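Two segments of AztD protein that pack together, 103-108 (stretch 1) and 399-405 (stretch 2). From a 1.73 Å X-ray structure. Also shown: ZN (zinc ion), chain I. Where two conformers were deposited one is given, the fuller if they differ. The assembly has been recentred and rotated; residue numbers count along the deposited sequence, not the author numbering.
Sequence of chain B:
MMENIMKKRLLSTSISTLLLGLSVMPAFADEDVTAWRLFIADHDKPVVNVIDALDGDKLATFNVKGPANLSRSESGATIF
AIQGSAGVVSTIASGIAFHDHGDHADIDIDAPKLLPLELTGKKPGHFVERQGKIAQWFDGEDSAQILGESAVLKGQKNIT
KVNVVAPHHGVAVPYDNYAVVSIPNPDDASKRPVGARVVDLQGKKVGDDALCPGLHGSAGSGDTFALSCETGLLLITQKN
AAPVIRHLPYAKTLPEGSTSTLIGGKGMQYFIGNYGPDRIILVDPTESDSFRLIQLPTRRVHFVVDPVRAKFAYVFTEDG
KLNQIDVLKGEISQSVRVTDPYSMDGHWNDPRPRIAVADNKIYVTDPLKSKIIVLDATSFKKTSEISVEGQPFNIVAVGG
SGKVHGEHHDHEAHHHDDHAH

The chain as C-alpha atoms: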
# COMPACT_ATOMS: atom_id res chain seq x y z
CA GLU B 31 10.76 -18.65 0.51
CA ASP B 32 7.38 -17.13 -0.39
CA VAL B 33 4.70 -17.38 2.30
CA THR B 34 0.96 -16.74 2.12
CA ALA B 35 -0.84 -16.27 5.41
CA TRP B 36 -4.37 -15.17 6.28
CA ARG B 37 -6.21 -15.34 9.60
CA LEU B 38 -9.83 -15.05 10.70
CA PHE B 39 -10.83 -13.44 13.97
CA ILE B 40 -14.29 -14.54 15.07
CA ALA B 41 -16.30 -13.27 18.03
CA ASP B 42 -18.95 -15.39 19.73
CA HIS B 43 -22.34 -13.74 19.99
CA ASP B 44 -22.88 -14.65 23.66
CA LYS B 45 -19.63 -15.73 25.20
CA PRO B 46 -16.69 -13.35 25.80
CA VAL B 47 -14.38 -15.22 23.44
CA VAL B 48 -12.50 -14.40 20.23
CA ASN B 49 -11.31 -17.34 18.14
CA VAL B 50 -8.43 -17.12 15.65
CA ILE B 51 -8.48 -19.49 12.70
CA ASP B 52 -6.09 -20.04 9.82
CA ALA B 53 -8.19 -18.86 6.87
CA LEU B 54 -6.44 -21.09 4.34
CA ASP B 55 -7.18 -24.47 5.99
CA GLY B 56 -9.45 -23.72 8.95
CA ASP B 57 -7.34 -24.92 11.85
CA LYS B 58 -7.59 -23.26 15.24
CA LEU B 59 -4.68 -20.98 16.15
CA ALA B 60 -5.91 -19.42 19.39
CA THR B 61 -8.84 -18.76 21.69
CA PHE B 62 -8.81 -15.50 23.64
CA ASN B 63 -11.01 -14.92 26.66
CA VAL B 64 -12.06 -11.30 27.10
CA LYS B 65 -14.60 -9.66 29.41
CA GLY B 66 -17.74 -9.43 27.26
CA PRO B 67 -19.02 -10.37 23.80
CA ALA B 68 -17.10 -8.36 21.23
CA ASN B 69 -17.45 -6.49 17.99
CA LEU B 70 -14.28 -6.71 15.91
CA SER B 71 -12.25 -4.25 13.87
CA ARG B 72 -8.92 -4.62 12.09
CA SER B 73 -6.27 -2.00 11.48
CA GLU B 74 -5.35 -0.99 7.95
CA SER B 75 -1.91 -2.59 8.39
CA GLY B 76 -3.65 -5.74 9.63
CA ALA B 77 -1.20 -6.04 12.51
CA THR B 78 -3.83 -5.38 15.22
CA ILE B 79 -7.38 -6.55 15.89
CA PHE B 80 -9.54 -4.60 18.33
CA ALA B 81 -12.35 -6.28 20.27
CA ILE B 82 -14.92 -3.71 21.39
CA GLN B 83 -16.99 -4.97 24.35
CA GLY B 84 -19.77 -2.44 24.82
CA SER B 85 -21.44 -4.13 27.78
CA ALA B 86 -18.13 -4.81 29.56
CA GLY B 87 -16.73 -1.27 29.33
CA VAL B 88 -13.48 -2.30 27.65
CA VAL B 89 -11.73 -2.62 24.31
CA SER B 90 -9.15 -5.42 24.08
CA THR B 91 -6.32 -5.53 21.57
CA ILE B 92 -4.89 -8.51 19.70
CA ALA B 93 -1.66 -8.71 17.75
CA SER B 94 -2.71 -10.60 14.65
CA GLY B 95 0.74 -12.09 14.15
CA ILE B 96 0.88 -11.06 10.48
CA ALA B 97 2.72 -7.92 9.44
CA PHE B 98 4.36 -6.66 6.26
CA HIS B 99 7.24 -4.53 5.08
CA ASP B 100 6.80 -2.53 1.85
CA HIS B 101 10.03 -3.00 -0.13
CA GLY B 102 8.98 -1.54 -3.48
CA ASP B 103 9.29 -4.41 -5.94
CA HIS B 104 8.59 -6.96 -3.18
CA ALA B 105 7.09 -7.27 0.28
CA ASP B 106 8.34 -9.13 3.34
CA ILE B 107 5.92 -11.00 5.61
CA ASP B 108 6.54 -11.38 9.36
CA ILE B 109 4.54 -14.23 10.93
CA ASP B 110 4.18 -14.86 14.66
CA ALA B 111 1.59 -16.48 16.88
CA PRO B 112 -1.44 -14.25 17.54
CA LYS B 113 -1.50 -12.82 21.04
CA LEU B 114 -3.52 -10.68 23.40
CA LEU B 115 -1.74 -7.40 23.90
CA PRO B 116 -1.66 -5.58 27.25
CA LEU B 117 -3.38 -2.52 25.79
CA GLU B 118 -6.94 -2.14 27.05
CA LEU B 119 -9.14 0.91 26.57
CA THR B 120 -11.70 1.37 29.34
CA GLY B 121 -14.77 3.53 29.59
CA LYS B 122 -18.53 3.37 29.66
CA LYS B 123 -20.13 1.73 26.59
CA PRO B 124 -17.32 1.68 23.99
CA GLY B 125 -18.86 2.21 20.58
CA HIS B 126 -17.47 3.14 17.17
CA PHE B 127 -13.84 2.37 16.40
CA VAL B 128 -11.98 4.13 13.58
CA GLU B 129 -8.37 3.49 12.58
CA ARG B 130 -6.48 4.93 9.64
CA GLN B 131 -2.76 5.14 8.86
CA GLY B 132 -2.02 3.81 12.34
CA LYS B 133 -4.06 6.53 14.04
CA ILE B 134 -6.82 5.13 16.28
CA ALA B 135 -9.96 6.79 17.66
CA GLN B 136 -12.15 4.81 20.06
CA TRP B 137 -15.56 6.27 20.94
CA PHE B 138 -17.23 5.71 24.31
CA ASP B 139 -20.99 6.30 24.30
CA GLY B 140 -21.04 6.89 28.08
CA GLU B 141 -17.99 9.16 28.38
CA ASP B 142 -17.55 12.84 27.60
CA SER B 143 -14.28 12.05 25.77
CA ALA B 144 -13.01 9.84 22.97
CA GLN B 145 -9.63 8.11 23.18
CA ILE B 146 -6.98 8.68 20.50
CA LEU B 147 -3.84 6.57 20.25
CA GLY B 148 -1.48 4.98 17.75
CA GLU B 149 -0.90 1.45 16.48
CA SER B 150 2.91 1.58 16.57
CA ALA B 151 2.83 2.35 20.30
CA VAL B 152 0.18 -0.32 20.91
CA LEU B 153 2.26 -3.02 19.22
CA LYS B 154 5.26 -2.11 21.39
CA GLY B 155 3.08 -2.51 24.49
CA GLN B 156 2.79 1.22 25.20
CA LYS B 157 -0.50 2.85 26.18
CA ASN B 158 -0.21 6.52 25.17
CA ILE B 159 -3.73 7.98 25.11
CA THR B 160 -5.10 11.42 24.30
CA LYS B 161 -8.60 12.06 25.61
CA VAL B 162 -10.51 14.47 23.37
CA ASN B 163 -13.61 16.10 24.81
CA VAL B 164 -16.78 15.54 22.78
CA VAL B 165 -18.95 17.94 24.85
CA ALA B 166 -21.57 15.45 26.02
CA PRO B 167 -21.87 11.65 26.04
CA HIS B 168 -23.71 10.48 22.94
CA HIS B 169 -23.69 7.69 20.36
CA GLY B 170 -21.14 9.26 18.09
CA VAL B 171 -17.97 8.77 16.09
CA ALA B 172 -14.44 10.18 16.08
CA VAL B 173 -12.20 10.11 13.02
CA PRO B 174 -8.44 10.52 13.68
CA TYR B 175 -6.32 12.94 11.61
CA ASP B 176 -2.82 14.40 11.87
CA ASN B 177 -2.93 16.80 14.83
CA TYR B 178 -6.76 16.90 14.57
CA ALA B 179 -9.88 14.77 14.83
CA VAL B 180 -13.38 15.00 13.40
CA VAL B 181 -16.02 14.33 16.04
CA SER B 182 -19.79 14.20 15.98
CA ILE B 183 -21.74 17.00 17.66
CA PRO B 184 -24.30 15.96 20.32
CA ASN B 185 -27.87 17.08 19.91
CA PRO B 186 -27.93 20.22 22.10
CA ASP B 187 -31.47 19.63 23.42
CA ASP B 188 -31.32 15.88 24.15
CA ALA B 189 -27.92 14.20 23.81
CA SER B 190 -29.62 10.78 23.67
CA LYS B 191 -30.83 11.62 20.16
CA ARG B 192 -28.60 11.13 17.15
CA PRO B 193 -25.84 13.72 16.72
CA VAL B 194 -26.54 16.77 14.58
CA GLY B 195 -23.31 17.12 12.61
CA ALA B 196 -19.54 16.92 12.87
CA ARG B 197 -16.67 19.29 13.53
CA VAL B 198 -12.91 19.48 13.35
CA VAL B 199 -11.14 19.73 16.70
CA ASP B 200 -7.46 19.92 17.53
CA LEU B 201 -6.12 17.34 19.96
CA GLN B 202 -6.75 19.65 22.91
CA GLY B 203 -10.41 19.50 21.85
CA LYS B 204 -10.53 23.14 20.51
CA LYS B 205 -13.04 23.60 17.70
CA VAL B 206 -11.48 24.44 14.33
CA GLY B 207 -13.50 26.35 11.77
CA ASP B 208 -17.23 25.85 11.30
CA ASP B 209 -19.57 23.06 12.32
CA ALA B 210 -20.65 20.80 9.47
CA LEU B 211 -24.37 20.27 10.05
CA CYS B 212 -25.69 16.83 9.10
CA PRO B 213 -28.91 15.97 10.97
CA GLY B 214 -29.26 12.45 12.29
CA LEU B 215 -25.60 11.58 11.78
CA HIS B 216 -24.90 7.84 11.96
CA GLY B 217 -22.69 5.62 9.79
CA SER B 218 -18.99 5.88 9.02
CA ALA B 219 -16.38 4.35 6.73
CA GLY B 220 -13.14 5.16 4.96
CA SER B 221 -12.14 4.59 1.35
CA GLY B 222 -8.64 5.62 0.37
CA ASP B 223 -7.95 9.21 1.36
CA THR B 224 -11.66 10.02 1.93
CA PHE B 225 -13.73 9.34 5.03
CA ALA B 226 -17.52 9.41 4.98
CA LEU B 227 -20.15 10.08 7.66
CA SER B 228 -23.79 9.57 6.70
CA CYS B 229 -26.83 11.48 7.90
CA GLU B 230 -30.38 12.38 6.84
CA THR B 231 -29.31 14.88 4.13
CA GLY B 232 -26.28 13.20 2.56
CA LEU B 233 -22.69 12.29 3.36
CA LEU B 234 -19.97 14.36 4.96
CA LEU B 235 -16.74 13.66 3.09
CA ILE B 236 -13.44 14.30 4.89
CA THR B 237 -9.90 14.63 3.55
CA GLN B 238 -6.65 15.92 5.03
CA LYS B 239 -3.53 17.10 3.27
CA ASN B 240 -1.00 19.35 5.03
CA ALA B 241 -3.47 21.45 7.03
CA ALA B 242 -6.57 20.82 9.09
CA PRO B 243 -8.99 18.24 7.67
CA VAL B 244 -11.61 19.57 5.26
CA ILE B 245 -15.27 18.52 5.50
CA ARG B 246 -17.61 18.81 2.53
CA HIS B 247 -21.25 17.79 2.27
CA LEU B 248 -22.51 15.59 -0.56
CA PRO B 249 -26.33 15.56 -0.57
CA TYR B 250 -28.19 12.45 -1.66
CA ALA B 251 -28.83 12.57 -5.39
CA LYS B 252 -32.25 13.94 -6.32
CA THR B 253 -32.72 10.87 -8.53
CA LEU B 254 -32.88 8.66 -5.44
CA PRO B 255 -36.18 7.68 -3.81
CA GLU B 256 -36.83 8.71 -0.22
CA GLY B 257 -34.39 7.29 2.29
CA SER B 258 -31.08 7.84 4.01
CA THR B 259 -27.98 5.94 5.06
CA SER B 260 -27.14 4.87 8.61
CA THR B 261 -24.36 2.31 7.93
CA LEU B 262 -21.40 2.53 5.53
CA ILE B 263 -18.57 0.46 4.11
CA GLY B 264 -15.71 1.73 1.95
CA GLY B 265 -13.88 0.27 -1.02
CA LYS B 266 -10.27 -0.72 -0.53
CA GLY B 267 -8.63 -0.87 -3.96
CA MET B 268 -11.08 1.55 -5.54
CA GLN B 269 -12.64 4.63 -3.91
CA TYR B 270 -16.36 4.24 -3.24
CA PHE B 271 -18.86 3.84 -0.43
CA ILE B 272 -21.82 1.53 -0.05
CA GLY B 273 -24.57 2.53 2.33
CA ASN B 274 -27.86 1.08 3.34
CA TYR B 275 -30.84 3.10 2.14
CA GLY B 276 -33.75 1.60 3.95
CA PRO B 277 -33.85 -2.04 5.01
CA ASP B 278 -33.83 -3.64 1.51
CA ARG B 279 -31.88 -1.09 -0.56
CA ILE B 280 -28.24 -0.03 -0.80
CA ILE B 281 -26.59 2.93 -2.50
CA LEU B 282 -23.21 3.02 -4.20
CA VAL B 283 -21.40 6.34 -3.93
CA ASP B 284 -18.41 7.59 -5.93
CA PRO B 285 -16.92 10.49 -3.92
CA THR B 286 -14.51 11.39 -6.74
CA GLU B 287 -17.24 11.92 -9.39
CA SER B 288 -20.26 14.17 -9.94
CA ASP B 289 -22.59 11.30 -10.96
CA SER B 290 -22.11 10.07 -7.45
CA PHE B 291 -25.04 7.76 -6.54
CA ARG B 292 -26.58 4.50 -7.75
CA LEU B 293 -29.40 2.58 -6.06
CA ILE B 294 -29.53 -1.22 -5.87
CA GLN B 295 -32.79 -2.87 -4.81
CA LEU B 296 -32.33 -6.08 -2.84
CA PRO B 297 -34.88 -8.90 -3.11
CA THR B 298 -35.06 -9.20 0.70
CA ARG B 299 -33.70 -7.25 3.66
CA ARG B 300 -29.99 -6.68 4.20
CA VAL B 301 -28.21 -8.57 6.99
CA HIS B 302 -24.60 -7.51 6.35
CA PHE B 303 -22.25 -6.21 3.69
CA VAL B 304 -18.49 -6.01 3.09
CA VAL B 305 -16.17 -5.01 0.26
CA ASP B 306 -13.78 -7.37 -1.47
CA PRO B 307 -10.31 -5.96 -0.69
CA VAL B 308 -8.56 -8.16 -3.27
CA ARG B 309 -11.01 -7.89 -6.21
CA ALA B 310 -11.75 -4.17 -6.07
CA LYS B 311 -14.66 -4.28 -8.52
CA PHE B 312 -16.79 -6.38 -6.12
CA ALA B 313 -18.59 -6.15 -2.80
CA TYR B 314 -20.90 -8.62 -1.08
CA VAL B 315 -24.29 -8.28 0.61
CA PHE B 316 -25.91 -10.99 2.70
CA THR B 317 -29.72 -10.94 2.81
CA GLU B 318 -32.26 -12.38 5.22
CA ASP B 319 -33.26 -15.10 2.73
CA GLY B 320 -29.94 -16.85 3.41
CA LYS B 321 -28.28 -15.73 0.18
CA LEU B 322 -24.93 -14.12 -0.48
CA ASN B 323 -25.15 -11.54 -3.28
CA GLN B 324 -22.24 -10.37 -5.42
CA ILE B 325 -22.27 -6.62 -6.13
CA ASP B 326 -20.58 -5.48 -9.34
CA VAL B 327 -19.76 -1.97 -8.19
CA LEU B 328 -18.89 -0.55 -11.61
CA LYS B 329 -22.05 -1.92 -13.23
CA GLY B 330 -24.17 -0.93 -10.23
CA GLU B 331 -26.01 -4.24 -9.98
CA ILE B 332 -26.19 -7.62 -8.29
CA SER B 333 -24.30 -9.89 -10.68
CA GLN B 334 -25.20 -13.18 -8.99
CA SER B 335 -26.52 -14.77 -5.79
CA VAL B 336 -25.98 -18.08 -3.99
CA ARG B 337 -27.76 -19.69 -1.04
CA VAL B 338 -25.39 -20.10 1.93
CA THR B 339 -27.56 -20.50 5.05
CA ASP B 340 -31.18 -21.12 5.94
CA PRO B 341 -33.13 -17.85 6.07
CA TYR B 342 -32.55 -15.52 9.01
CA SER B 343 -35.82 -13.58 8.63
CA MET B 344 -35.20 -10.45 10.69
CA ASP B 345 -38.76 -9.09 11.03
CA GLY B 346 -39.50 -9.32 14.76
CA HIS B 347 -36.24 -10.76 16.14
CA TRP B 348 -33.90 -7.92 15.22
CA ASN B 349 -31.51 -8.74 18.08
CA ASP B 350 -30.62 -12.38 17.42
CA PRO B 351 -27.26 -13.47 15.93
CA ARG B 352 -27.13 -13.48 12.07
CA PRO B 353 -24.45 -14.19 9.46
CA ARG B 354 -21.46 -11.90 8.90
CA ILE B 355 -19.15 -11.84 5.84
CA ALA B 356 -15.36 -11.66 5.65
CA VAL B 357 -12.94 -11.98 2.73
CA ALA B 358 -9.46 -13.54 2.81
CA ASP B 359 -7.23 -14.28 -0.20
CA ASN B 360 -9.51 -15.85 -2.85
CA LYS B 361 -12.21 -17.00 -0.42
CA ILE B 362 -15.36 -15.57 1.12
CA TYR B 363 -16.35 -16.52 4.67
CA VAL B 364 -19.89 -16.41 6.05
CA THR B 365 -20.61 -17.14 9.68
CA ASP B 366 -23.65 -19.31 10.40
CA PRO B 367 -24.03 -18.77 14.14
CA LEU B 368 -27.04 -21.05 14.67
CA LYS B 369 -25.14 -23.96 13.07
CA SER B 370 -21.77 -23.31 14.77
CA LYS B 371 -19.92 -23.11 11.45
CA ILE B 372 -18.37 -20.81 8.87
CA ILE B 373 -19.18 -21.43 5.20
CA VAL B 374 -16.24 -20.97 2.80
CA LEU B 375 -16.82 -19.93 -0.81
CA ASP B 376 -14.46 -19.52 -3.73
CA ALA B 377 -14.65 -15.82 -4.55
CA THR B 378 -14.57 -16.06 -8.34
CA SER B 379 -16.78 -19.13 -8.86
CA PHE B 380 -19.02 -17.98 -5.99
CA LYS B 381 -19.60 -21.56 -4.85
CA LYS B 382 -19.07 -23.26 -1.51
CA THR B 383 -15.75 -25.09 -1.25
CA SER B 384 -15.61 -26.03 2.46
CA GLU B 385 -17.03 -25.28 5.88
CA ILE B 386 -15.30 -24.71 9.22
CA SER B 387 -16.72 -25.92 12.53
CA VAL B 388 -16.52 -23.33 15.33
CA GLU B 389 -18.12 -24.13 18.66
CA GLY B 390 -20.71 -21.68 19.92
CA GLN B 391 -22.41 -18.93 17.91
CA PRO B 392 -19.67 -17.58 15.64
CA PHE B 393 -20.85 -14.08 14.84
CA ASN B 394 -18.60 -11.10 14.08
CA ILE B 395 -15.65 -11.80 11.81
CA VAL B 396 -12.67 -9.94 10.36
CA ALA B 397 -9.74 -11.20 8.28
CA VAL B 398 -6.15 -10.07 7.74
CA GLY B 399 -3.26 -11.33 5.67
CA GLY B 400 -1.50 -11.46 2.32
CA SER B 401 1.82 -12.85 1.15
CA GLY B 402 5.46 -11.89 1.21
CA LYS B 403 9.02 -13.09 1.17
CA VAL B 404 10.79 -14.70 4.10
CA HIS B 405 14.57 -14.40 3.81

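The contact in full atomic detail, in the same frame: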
# COMPACT_ATOMS: atom_id res chain seq x y z
N ASP B 103 9.57 -3.34 -4.99
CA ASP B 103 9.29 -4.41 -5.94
C ASP B 103 8.86 -5.70 -5.25
O ASP B 103 8.39 -6.62 -5.93
CB ASP B 103 10.51 -4.68 -6.81
CG ASP B 103 11.68 -5.26 -6.03
OD1 ASP B 103 11.73 -6.50 -5.87
OD2 ASP B 103 12.54 -4.48 -5.59
N HIS B 104 8.99 -5.78 -3.93
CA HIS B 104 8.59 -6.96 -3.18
C HIS B 104 8.12 -6.53 -1.81
O HIS B 104 8.28 -5.37 -1.40
CB HIS B 104 9.75 -7.96 -3.06
CG HIS B 104 10.98 -7.39 -2.43
ND1 HIS B 104 11.77 -6.46 -3.07
CD2 HIS B 104 11.55 -7.61 -1.23
CE1 HIS B 104 12.78 -6.13 -2.28
NE2 HIS B 104 12.67 -6.81 -1.16
N ALA B 105 7.50 -7.47 -1.10
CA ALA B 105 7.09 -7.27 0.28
C ALA B 105 7.64 -8.43 1.10
O ALA B 105 7.80 -9.54 0.60
CB ALA B 105 5.56 -7.21 0.43
N ASP B 106 7.98 -8.13 2.36
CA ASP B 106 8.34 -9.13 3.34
C ASP B 106 7.14 -9.39 4.24
O ASP B 106 6.39 -8.47 4.55
CB ASP B 106 9.51 -8.67 4.20
CG ASP B 106 10.81 -8.59 3.43
OD1 ASP B 106 10.80 -8.85 2.21
OD2 ASP B 106 11.84 -8.27 4.07
N ILE B 107 6.99 -10.63 4.68
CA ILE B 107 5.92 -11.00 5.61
C ILE B 107 6.54 -11.53 6.90
O ILE B 107 7.40 -12.42 6.86
CB ILE B 107 4.93 -12.01 5.00
CG1 ILE B 107 3.74 -12.24 5.94
CG2 ILE B 107 5.62 -13.33 4.66
CD1 ILE B 107 2.65 -13.15 5.36
N ASP B 108 6.12 -10.96 8.03
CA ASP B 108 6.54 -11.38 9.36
C ASP B 108 5.38 -12.11 10.02
O ASP B 108 4.31 -11.52 10.20
CB ASP B 108 6.93 -10.19 10.22
CG ASP B 108 8.18 -9.48 9.72
OD1 ASP B 108 8.97 -10.09 8.97
OD2 ASP B 108 8.38 -8.31 10.10
N GLY B 399 -4.28 -10.49 6.27
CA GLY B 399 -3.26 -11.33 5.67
C GLY B 399 -2.88 -10.87 4.28
O GLY B 399 -3.27 -9.81 3.82
N GLY B 400 -2.11 -11.73 3.62
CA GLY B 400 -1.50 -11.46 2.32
C GLY B 400 -0.35 -12.43 2.09
O GLY B 400 -0.35 -13.54 2.62
N SER B 401 0.65 -11.99 1.34
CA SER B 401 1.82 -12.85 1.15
C SER B 401 3.07 -11.99 1.03
O SER B 401 3.01 -10.80 0.74
CB SER B 401 1.66 -13.76 -0.08
OG SER B 401 1.88 -13.05 -1.29
N GLY B 402 4.21 -12.61 1.30
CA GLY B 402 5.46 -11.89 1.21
C GLY B 402 6.62 -12.86 1.21
O GLY B 402 6.46 -14.07 1.33
N LYS B 403 7.81 -12.29 1.08
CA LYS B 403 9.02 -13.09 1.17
C LYS B 403 9.44 -13.29 2.62
O LYS B 403 9.16 -12.47 3.50
CB LYS B 403 10.17 -12.43 0.41
CG LYS B 403 9.93 -12.36 -1.08
CD LYS B 403 11.16 -11.91 -1.83
CE LYS B 403 11.18 -12.52 -3.23
NZ LYS B 403 12.34 -12.06 -4.04
N VAL B 404 10.10 -14.41 2.85
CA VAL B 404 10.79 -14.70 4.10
C VAL B 404 12.23 -15.04 3.71
O VAL B 404 12.47 -15.97 2.94
CB VAL B 404 10.13 -15.86 4.86
CG1 VAL B 404 10.90 -16.17 6.14
CG2 VAL B 404 8.69 -15.50 5.18
N HIS B 405 13.18 -14.26 4.22
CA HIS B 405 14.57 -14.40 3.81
C HIS B 405 15.30 -15.43 4.67
O HIS B 405 16.26 -16.06 4.21
CB HIS B 405 15.29 -13.05 3.86
CG HIS B 405 14.65 -11.99 3.02
ND1 HIS B 405 14.84 -11.90 1.65
CD2 HIS B 405 13.81 -10.98 3.35
CE1 HIS B 405 14.15 -10.88 1.18
NE2 HIS B 405 13.52 -10.30 2.19
ZN ZN I . 12.48 -7.71 1.37
O HOH W 1 9.99 -11.77 6.36

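A short strand pairing can hold two distant parts of a chain together with very few backbone bonds, provided that the side chains around it adopt rotamers that finish the work. The contact between residues 103-108 and 399-405 of AztD illustrates the point. The two strands, nearly 300 residues apart in sequence, cross at 106° between their N-to-C directions, so they can pair only briefly. A single bridge joins Asp 106 to Lys 403. Its two hydrogen bonds flank Asp 106: Lys 403 N donates to Ala 105 O (2.8 Å), and Ile 107 N donates to Lys 403 O (3.1 Å), both nearly linear. Between them, Asp 106 CA approaches Lys 403 O at 3.4 Å in a CA-H...O contact.

The backbones come close at Gly 402. Its CA lies 3.4 Å from Ala 105 O, and a CB there would point toward the other strand and clash, 2.7 Å from Ile 107 N. The absence of a side chain thus lets the backbones meet.

Ile 107 points toward the second stretch and has more of its surface covered by it than any other residue of the pair. With chi1 and chi2 both t, its CG1-CD1 arm is fully extended and runs along the glycine-rich strand, where CD1 comes 4.1 Å from Gly 400 O. The CG2 branch lies the other way, 3.8 Å from Val 404 CG2, an apolar pairing made with Val 404 also in its t rotamer. Ser 401, by contrast, points away and places its OG in a hydrogen bond elsewhere in the structure.

Asp 106 shows how a rotamer can redirect a residue. Its CA-to-CB bond points sideways, but chi1 in m and chi2 near 0° carry the carboxylate closer to the second stretch. Asp 106 OD1 binds the zinc ion at 2.2 Å, the metal being held also from elsewhere in the structure, and the same OD1 accepts a hydrogen bond from His 405 NE2 at 3.1 Å. His 405 starts sideways as well; chi1 in m swings its imidazole back, so that the carboxylate oxygen meets the ring at its edge, near its plane, as an N-H donor requires.

Lys 403, m at chi1 and then t throughout, stretches its aliphatic chain past His 104, with Lys 403 CD 4.4 Å from His 104 CD2. Within its own stretch, His 104 ND1 donates to Asp 103 OD1 at 2.8 Å. Beyond the bridge, a water lies 2.7 Å from Ile 107 O and 3.1 Å from Lys 403 O, linking the strands where their direct pairing has ended.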